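Cellulose 1,4-beta-cellobiosidase (Thermobifida fusca, PDB 4JJJ) probably cleaves cellobiose from cellulose chains by hydrolysing beta-1,4 glycosidic bonds, this chain being the glycoside hydrolase family 48 catalytic part of a longer, multidomain protein. Local coordinates at residues A[266-271]-A[291-296]; A[275-280]-A[397-402]; A[297-302]-A[324-329]. The protein carries 1 engineered substitution. All coordinates share one frame; numbering follows the deposited sequence.

Interaction 1. Residues A[266-271]-A[291-296]. With BGC (beta-D-glucopyranose), chain D; BGC (beta-D-glucopyranose), chain B.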
# COMPACT_ATOMS: atom_id res chain seq x y z
N ALA A 266 0.52 -12.87 1.51
CA ALA A 266 1.05 -11.84 2.39
C ALA A 266 1.23 -12.31 3.86
O ALA A 266 1.89 -11.62 4.61
CB ALA A 266 0.14 -10.61 2.33
N MET A 267 0.61 -13.45 4.20
CA MET A 267 0.60 -13.98 5.55
C MET A 267 1.81 -14.81 5.90
O MET A 267 1.93 -15.30 7.05
CB MET A 267 -0.65 -14.79 5.75
CG MET A 267 -1.94 -14.01 5.75
SD MET A 267 -3.30 -15.12 6.12
CE MET A 267 -4.71 -14.13 5.75
N PHE A 268 2.70 -14.99 4.91
CA PHE A 268 3.85 -15.93 5.03
C PHE A 268 5.17 -15.21 5.10
O PHE A 268 5.38 -14.21 4.41
CB PHE A 268 3.82 -16.98 3.94
CG PHE A 268 2.74 -17.93 4.13
CD1 PHE A 268 1.45 -17.58 3.75
CD2 PHE A 268 2.93 -19.15 4.76
CE1 PHE A 268 0.39 -18.43 3.98
CE2 PHE A 268 1.87 -20.01 4.98
CZ PHE A 268 0.58 -19.66 4.59
N ASP A 269 6.12 -15.79 5.83
CA ASP A 269 7.50 -15.31 5.79
C ASP A 269 7.99 -15.23 4.32
O ASP A 269 7.62 -16.06 3.49
CB ASP A 269 8.39 -16.29 6.59
CG ASP A 269 9.83 -15.86 6.64
OD1 ASP A 269 10.15 -15.01 7.51
OD2 ASP A 269 10.61 -16.38 5.82
N LYS A 270 8.90 -14.30 4.05
CA LYS A 270 9.37 -14.08 2.72
C LYS A 270 9.80 -15.40 2.06
O LYS A 270 9.47 -15.65 0.91
CB LYS A 270 10.49 -13.10 2.73
CG LYS A 270 10.97 -12.59 1.41
CD LYS A 270 12.17 -11.63 1.50
CE LYS A 270 12.64 -11.18 0.13
NZ LYS A 270 13.75 -10.23 0.27
N TYR A 271 10.66 -16.14 2.77
CA TYR A 271 11.17 -17.38 2.22
C TYR A 271 10.59 -18.60 2.94
O TYR A 271 11.22 -19.69 3.00
CB TYR A 271 12.70 -17.38 2.26
CG TYR A 271 13.30 -16.42 1.28
CD1 TYR A 271 13.30 -16.70 -0.06
CD2 TYR A 271 13.83 -15.17 1.75
CE1 TYR A 271 13.81 -15.76 -1.00
CE2 TYR A 271 14.34 -14.24 0.83
CZ TYR A 271 14.29 -14.57 -0.53
OH TYR A 271 14.85 -13.60 -1.39
N ASP A 291 3.55 -23.51 9.25
CA ASP A 291 4.34 -22.99 10.34
C ASP A 291 5.16 -21.73 9.96
O ASP A 291 5.71 -21.06 10.81
CB ASP A 291 5.22 -24.03 11.02
CG ASP A 291 6.32 -24.52 10.20
OD1 ASP A 291 6.64 -23.99 9.14
OD2 ASP A 291 6.92 -25.60 10.65
N SER A 292 5.15 -21.43 8.65
CA SER A 292 5.74 -20.23 8.07
C SER A 292 4.70 -19.07 7.98
O SER A 292 5.04 -18.01 7.45
CB SER A 292 6.31 -20.48 6.68
OG SER A 292 5.33 -21.06 5.83
N ALA A 293 3.47 -19.28 8.48
CA ALA A 293 2.49 -18.21 8.51
C ALA A 293 2.54 -17.39 9.76
O ALA A 293 2.41 -17.93 10.85
CB ALA A 293 1.12 -18.77 8.27
N HIS A 294 2.68 -16.06 9.61
CA HIS A 294 2.52 -15.05 10.69
C HIS A 294 1.09 -14.53 10.74
O HIS A 294 0.70 -13.96 11.74
CB HIS A 294 3.54 -13.94 10.58
CG HIS A 294 3.61 -13.29 9.25
ND1 HIS A 294 2.53 -12.59 8.72
CD2 HIS A 294 4.58 -13.28 8.32
CE1 HIS A 294 2.89 -12.13 7.53
NE2 HIS A 294 4.13 -12.53 7.26
N TYR A 295 0.31 -14.80 9.66
CA TYR A 295 -1.12 -14.47 9.70
C TYR A 295 -1.40 -13.00 9.81
O TYR A 295 -2.55 -12.62 10.14
CB TYR A 295 -1.83 -15.26 10.80
CG TYR A 295 -1.89 -16.74 10.52
CD1 TYR A 295 -2.68 -17.27 9.51
CD2 TYR A 295 -1.13 -17.59 11.32
CE1 TYR A 295 -2.74 -18.66 9.34
CE2 TYR A 295 -1.14 -18.94 11.13
CZ TYR A 295 -1.99 -19.47 10.21
OH TYR A 295 -2.09 -20.87 9.95
N LEU A 296 -0.47 -12.16 9.41
CA LEU A 296 -0.69 -10.73 9.30
C LEU A 296 -0.64 -10.28 7.86
O LEU A 296 -0.14 -11.05 6.99
CB LEU A 296 0.38 -9.97 10.10
CG LEU A 296 0.36 -10.24 11.58
CD1 LEU A 296 1.53 -9.51 12.25
CD2 LEU A 296 -0.93 -9.86 12.28
C2 BGC D . 12.01 -8.31 -2.67
C3 BGC D . 13.02 -9.12 -3.45
C4 BGC D . 12.53 -9.49 -4.84
C5 BGC D . 11.98 -8.29 -5.57
C6 BGC D . 11.29 -8.56 -6.85
C1 BGC D . 11.56 -7.11 -3.53
O2 BGC D . 12.50 -7.88 -1.40
O3 BGC D . 13.36 -10.33 -2.71
O4 BGC D . 13.71 -9.98 -5.55
O5 BGC D . 10.99 -7.59 -4.74
O6 BGC D . 10.91 -7.36 -7.51
C2 BGC B . 14.59 -11.23 -7.25
C3 BGC B . 14.49 -12.57 -7.97
C4 BGC B . 14.56 -13.73 -6.95
C5 BGC B . 13.50 -13.50 -5.87
C6 BGC B . 13.61 -14.54 -4.71
C1 BGC B . 13.46 -11.14 -6.23
O2 BGC B . 14.42 -10.23 -8.24
O3 BGC B . 15.60 -12.65 -8.89
O4 BGC B . 14.23 -14.97 -7.57
O5 BGC B . 13.70 -12.21 -5.29
O6 BGC B . 14.83 -14.41 -3.98
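Met267 O is the hub of this buried contact, accepting both His294 N at 2.8 Å and Tyr295 N at 3.1 Å. The first bond is bent at the hydrogen (137°), while the second donor lies in the carbonyl plane, on a lone pair. The same oxygen sits over the centre of the His294 imidazole, 3.2 Å above its plane. Two residues on, Asp269 N reaches Ser292 O in a straighter bond of 3.0 Å. This completes the backbone bridge between Phe268 and Ala293.

Side chains close the tight part. Ala293 CB lies over one face of the Phe268 ring, 3.6 Å from CE2, in a CH-pi contact displaced toward the rim, and Ser292 OG meets the edge of that ring in plane, 3.2 Å from CD2. His294 CG takes the crowded position between the backbone N and carbonyl carbon (chi1 52°); ND1 accepts Leu296 N, and NE2 bonds to Ser319 O. An alanine at His294 would probably leave Leu296 N and Ser319 O without these mates and open a gap beneath Met267 O.

Packing is looser around the partly exposed Tyr295, where Met267 SD approaches the ring only obliquely, 5.3 Å from its centroid, in a Met-aromatic contact.

Beyond the bridge 266-271 leaves its partner: Asp269 OD2 accepts Tyr271 N in an Asx turn while its OD1 bonds to Ser320 OG, Lys270 NZ hydrogen-bonds to the chain D glucose and Tyr271 OH to O6 of the chain B glucose. The arrangement is an isolated beta bridge between two loop segments, one running on into the glycan pocket.

Interaction 2. Residues A[275-280]-A[397-402]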
# COMPACT_ATOMS: atom_id res chain seq x y z
N ILE A 275 8.04 -19.40 11.44
CA ILE A 275 7.94 -18.20 12.26
C ILE A 275 8.40 -18.37 13.67
O ILE A 275 8.05 -19.36 14.36
CB ILE A 275 6.49 -17.67 12.33
CG1 ILE A 275 5.91 -17.45 10.94
CG2 ILE A 275 6.45 -16.45 13.26
CD1 ILE A 275 6.58 -16.36 10.14
N GLY A 276 9.24 -17.47 14.11
CA GLY A 276 9.51 -17.32 15.53
C GLY A 276 10.97 -17.56 15.85
O GLY A 276 11.49 -18.58 15.51
N ASN A 277 11.55 -16.58 16.53
CA ASN A 277 12.98 -16.59 16.91
C ASN A 277 13.84 -17.02 15.71
O ASN A 277 14.74 -17.85 15.78
CB ASN A 277 13.13 -17.46 18.13
CG ASN A 277 12.26 -16.94 19.30
OD1 ASN A 277 12.35 -15.81 19.66
ND2 ASN A 277 11.34 -17.75 19.78
N CYS A 278 13.53 -16.42 14.55
CA CYS A 278 14.09 -16.86 13.29
C CYS A 278 15.31 -16.02 13.10
O CYS A 278 15.30 -15.00 12.35
CB CYS A 278 13.08 -16.65 12.17
SG CYS A 278 13.56 -17.31 10.56
N VAL A 279 16.44 -16.49 13.69
CA VAL A 279 17.65 -15.68 13.77
C VAL A 279 18.74 -16.57 13.15
O VAL A 279 18.94 -17.70 13.61
CB VAL A 279 18.01 -15.32 15.20
CG1 VAL A 279 19.32 -14.59 15.27
CG2 VAL A 279 16.95 -14.43 15.78
N GLY A 280 19.41 -16.06 12.13
CA GLY A 280 20.45 -16.81 11.41
C GLY A 280 19.83 -17.44 10.18
O GLY A 280 19.07 -18.40 10.26
N GLY A 397 6.88 -14.54 18.54
CA GLY A 397 8.28 -14.84 18.15
C GLY A 397 8.90 -13.90 17.11
O GLY A 397 10.08 -14.09 16.75
N MET A 398 8.11 -13.02 16.56
CA MET A 398 8.60 -11.93 15.71
C MET A 398 9.04 -10.75 16.53
O MET A 398 8.69 -10.63 17.73
CB MET A 398 7.49 -11.58 14.67
CG MET A 398 7.19 -12.66 13.76
SD MET A 398 6.30 -12.05 12.28
CE MET A 398 4.81 -11.50 13.12
N TYR A 399 9.85 -9.88 15.91
CA TYR A 399 10.48 -8.83 16.61
C TYR A 399 9.88 -7.50 16.37
O TYR A 399 9.74 -7.12 15.19
CB TYR A 399 11.98 -8.79 16.24
CG TYR A 399 12.67 -10.09 16.68
CD1 TYR A 399 13.00 -10.27 17.99
CD2 TYR A 399 12.87 -11.10 15.78
CE1 TYR A 399 13.57 -11.47 18.41
CE2 TYR A 399 13.44 -12.30 16.19
CZ TYR A 399 13.78 -12.44 17.51
OH TYR A 399 14.32 -13.65 17.99
N TYR A 400 9.64 -6.71 17.41
CA TYR A 400 9.09 -5.35 17.27
C TYR A 400 9.96 -4.48 16.39
O TYR A 400 11.17 -4.39 16.58
CB TYR A 400 8.91 -4.69 18.65
CG TYR A 400 8.55 -3.23 18.53
CD1 TYR A 400 7.33 -2.87 17.99
CD2 TYR A 400 9.38 -2.23 18.92
CE1 TYR A 400 6.97 -1.56 17.79
CE2 TYR A 400 9.04 -0.92 18.82
CZ TYR A 400 7.83 -0.52 18.20
OH TYR A 400 7.45 0.81 18.04
N ASP A 401 9.37 -3.82 15.40
CA ASP A 401 10.05 -2.92 14.49
C ASP A 401 9.25 -1.60 14.45
O ASP A 401 8.13 -1.54 14.03
CB ASP A 401 10.23 -3.45 13.06
CG ASP A 401 11.27 -2.71 12.27
OD1 ASP A 401 11.51 -1.52 12.57
OD2 ASP A 401 11.87 -3.38 11.36
N TRP A 402 9.88 -0.58 15.03
CA TRP A 402 9.24 0.74 15.09
C TRP A 402 9.09 1.45 13.69
O TRP A 402 8.35 2.38 13.55
CB TRP A 402 10.02 1.70 15.93
CG TRP A 402 11.39 2.11 15.52
CD1 TRP A 402 12.54 1.42 15.64
CD2 TRP A 402 11.71 3.34 14.81
NE1 TRP A 402 13.58 2.14 15.11
CE2 TRP A 402 13.10 3.35 14.65
CE3 TRP A 402 10.97 4.43 14.42
CZ2 TRP A 402 13.76 4.37 13.95
CZ3 TRP A 402 11.59 5.47 13.79
CH2 TRP A 402 13.00 5.41 13.54
O HOH W 1 11.54 -14.29 14.35
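The loop carrying the Cys278-Cys284 disulfide meets the start of strand 398-401, a member of an antiparallel sheet, where Gly276 and Asn277 lie against Gly397. The backbones come within 3.8 Å, CA of Gly276 to CA of Gly397. Gly397 turns toward its partner the side on which any other residue would carry CB, so a side chain there would collide with Gly276. Asn277 N donates to Gly397 O at 2.9 Å (161° at the hydrogen), tilted off the carbonyl plane. Water 1 adds a second link, donating to Gly397 O at 2.8 Å and accepting from N of Cys278, the central residue of an inverse gamma turn, at 2.9 Å.

The side chains flank this polar seam. Ile275 CG2 rests 3.9 Å from Met398 CG. Val279 CG2 approaches the hydroxyl end of Tyr399, 3.5 Å from OH, the two side chains crossing at about a right angle. Asn277 OD1 has its partner in Gln394 NE2.

Gly397 O, with the loop amide, the water and a weak bond from Gln394 NE2 directed at it, acts as a polar anchor. The polar part of the join thus rests on main-chain atoms, through one direct bond and one water bridge.

Interaction 3. Residues A[297-302]-A[324-329]. With BGC (beta-D-glucopyranose), chain C; BGC (beta-D-glucopyranose), chain E; BGC (beta-D-glucopyranose), chain D.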
# COMPACT_ATOMS: atom_id res chain seq x y z
N LEU A 297 -1.17 -9.10 7.53
CA LEU A 297 -1.03 -8.51 6.18
C LEU A 297 0.34 -7.85 6.10
O LEU A 297 0.50 -6.71 6.58
CB LEU A 297 -2.14 -7.55 5.82
CG LEU A 297 -3.46 -8.26 5.57
CD1 LEU A 297 -4.58 -7.28 5.58
CD2 LEU A 297 -3.42 -8.78 4.08
N SER A 298 1.34 -8.60 5.60
CA SER A 298 2.64 -8.06 5.45
C SER A 298 2.78 -7.04 4.30
O SER A 298 1.81 -6.73 3.63
CB SER A 298 3.65 -9.14 5.33
OG SER A 298 3.57 -9.71 4.02
N TRP A 299 3.98 -6.48 4.20
CA TRP A 299 4.20 -5.39 3.28
C TRP A 299 4.05 -5.78 1.86
O TRP A 299 3.70 -4.98 1.01
CB TRP A 299 5.61 -4.85 3.48
CG TRP A 299 5.91 -3.49 2.89
CD1 TRP A 299 6.53 -3.20 1.73
CD2 TRP A 299 5.67 -2.24 3.53
NE1 TRP A 299 6.73 -1.85 1.60
CE2 TRP A 299 6.22 -1.24 2.72
CE3 TRP A 299 5.13 -1.91 4.75
CZ2 TRP A 299 6.16 0.11 3.10
CZ3 TRP A 299 5.01 -0.58 5.10
CH2 TRP A 299 5.51 0.43 4.28
N TYR A 300 4.26 -7.04 1.51
CA TYR A 300 4.13 -7.48 0.11
C TYR A 300 4.13 -9.02 0.00
O TYR A 300 4.47 -9.75 0.89
CB TYR A 300 5.23 -6.90 -0.87
CG TYR A 300 6.65 -7.37 -0.50
CD1 TYR A 300 7.24 -8.49 -1.09
CD2 TYR A 300 7.40 -6.65 0.50
CE1 TYR A 300 8.53 -8.91 -0.74
CE2 TYR A 300 8.71 -7.08 0.82
CZ TYR A 300 9.24 -8.13 0.14
OH TYR A 300 10.54 -8.57 0.47
N TYR A 301 3.69 -9.47 -1.16
CA TYR A 301 4.15 -10.78 -1.71
C TYR A 301 4.56 -10.49 -3.16
O TYR A 301 4.19 -9.50 -3.77
CB TYR A 301 3.09 -11.85 -1.54
CG TYR A 301 1.81 -11.76 -2.37
CD1 TYR A 301 0.65 -11.21 -1.83
CD2 TYR A 301 1.74 -12.26 -3.67
CE1 TYR A 301 -0.55 -11.17 -2.59
CE2 TYR A 301 0.57 -12.23 -4.39
CZ TYR A 301 -0.57 -11.70 -3.86
OH TYR A 301 -1.74 -11.74 -4.53
N SER A 302 5.34 -11.38 -3.74
CA SER A 302 5.87 -11.12 -5.09
C SER A 302 6.06 -12.46 -5.76
O SER A 302 6.22 -13.53 -5.15
CB SER A 302 7.20 -10.35 -4.93
OG SER A 302 7.87 -10.08 -6.11
N GLN A 324 1.26 -1.96 11.12
CA GLN A 324 -0.08 -1.75 11.64
C GLN A 324 -1.01 -1.09 10.61
O GLN A 324 -2.22 -1.34 10.51
CB GLN A 324 -0.08 -0.86 12.90
CG GLN A 324 0.49 0.55 12.77
CD GLN A 324 -0.51 1.61 12.42
OE1 GLN A 324 -1.72 1.40 12.58
NE2 GLN A 324 -0.04 2.76 11.91
N GLY A 325 -0.47 -0.19 9.84
CA GLY A 325 -1.25 0.61 8.87
C GLY A 325 -1.82 -0.19 7.76
O GLY A 325 -2.76 0.35 7.05
N TYR A 326 -1.32 -1.38 7.51
CA TYR A 326 -1.81 -2.30 6.47
C TYR A 326 -2.94 -3.18 6.94
O TYR A 326 -3.65 -3.77 6.17
CB TYR A 326 -0.71 -3.19 5.88
CG TYR A 326 0.22 -2.49 4.92
CD1 TYR A 326 0.60 -1.17 5.04
CD2 TYR A 326 0.82 -3.28 3.94
CE1 TYR A 326 1.47 -0.61 4.14
CE2 TYR A 326 1.68 -2.72 2.99
CZ TYR A 326 2.00 -1.43 3.10
OH TYR A 326 2.82 -0.87 2.14
N GLN A 327 -3.04 -3.38 8.27
CA GLN A 327 -3.97 -4.42 8.70
C GLN A 327 -5.40 -4.04 8.40
O GLN A 327 -5.73 -2.85 8.39
CB GLN A 327 -3.81 -4.76 10.19
CG GLN A 327 -2.34 -5.00 10.64
CD GLN A 327 -1.64 -6.03 9.73
OE1 GLN A 327 -0.59 -5.65 9.10
NE2 GLN A 327 -2.18 -7.11 9.53
N ASN A 328 -6.23 -5.05 8.21
CA ASN A 328 -7.58 -4.77 7.79
C ASN A 328 -8.49 -5.77 8.42
O ASN A 328 -8.83 -6.80 7.83
CB ASN A 328 -7.71 -4.77 6.26
CG ASN A 328 -8.95 -4.08 5.80
OD1 ASN A 328 -10.00 -4.21 6.40
ND2 ASN A 328 -8.83 -3.28 4.72
N VAL A 329 -8.89 -5.39 9.63
CA VAL A 329 -9.68 -6.33 10.40
C VAL A 329 -11.09 -6.47 9.79
O VAL A 329 -11.79 -7.48 10.06
CB VAL A 329 -9.74 -5.91 11.84
CG1 VAL A 329 -8.33 -6.04 12.44
CG2 VAL A 329 -10.42 -4.58 12.10
C2 BGC C . 5.48 0.35 -0.97
C3 BGC C . 6.68 -0.27 -1.70
C4 BGC C . 6.33 -1.65 -2.13
C5 BGC C . 5.08 -1.74 -2.97
C6 BGC C . 4.69 -3.15 -3.39
C1 BGC C . 4.27 0.13 -1.83
O1 BGC C . 3.11 0.62 -1.13
O2 BGC C . 5.66 1.74 -0.65
O3 BGC C . 7.76 -0.33 -0.73
O4 BGC C . 7.42 -1.97 -3.06
O5 BGC C . 4.00 -1.21 -2.18
O6 BGC C . 4.56 -3.97 -2.20
C2 BGC E . 8.54 -3.72 -4.37
C3 BGC E . 9.17 -5.05 -4.24
C4 BGC E . 10.20 -5.12 -3.09
C5 BGC E . 9.48 -4.54 -1.85
C6 BGC E . 10.43 -4.62 -0.66
C1 BGC E . 7.96 -3.30 -3.04
O2 BGC E . 7.57 -3.72 -5.39
O3 BGC E . 9.72 -5.35 -5.47
O4 BGC E . 10.52 -6.50 -2.76
O5 BGC E . 8.97 -3.23 -2.04
O6 BGC E . 11.39 -3.55 -0.82
C2 BGC D . 12.01 -8.31 -2.67
C3 BGC D . 13.02 -9.12 -3.45
C4 BGC D . 12.53 -9.49 -4.84
C5 BGC D . 11.98 -8.29 -5.57
C6 BGC D . 11.29 -8.56 -6.85
C1 BGC D . 11.56 -7.11 -3.53
O2 BGC D . 12.50 -7.88 -1.40
O3 BGC D . 13.36 -10.33 -2.71
O4 BGC D . 13.71 -9.98 -5.55
O5 BGC D . 10.99 -7.59 -4.74
O6 BGC D . 10.91 -7.36 -7.51
O HOH W 2 3.07 -2.51 0.08
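Trp299 and Tyr326 stack across this contact. The six-membered ring of the indole and the phenol form an offset stack, with planes only 14° apart and centroids 4.6 Å from each other. The displacement brings Tyr326 OH over the centre of the indole, 3.5 Å from Trp299 CD2, while Tyr326 CZ lies 3.6 Å from Trp299 CE3. Tyr326 also packs against Phe417 and against Asn224, an engineered residue at the position predicted to hold the nucleophile.

Van der Waals packing continues at Leu297, whose CB points toward the 324-329 segment. Its CD1 settles 3.7 Å from Tyr326 O and also touches the Asn328 side chain. Asn328 itself is the N-cap of helix 329-337, its OD1 accepting Ala331 N.

Polar links run largely through one water. Water 2 accepts from Tyr326 OH at 2.6 Å and donates to Trp299 O at 2.7 Å; its other donated bond goes to O5 of the chain C glucose.

Direct sugar contacts use the adjoining aromatic residues differently. Trp299 presents its edge: NE1 donates to O3 of the chain C glucose in a nearly straight bond of 3.0 Å (171°). Tyr300 presents a face to the chain E glucose, whose O4 lies above it, offset toward the rim, and its OH accepts O2 of the chain D glucose at 2.8 Å.

The stack is thus likely to hold the indole's rotation, so that its N-H is aimed at the glucose, and the shared water links the Tyr326 hydroxyl to the same sugar.

Overall arrangement
The three contacts form a chain from the outer loops to the catalytic cleft. Interaction 2, centred 12 Å from interaction 1, joins it through Ile275 N and Asp291 O, 2.9 Å apart, and through Met398 CE packed on His294 CB. Interactions 1 and 3, 11 Å between centres, meet where Ser298 OG bonds to Ala266 O at 2.6 Å. Both grip the chain D glucose, with Lys270 beside Tyr300. Interactions 2 and 3 do not touch, nearest atoms about 7 Å apart. Interaction 3 lies closest to catalysis: the Tyr326 side chain is about 4 Å from that of Asn224, engineered at the predicted nucleophile position, and about 8 Å from that of Glu51, the predicted proton donor.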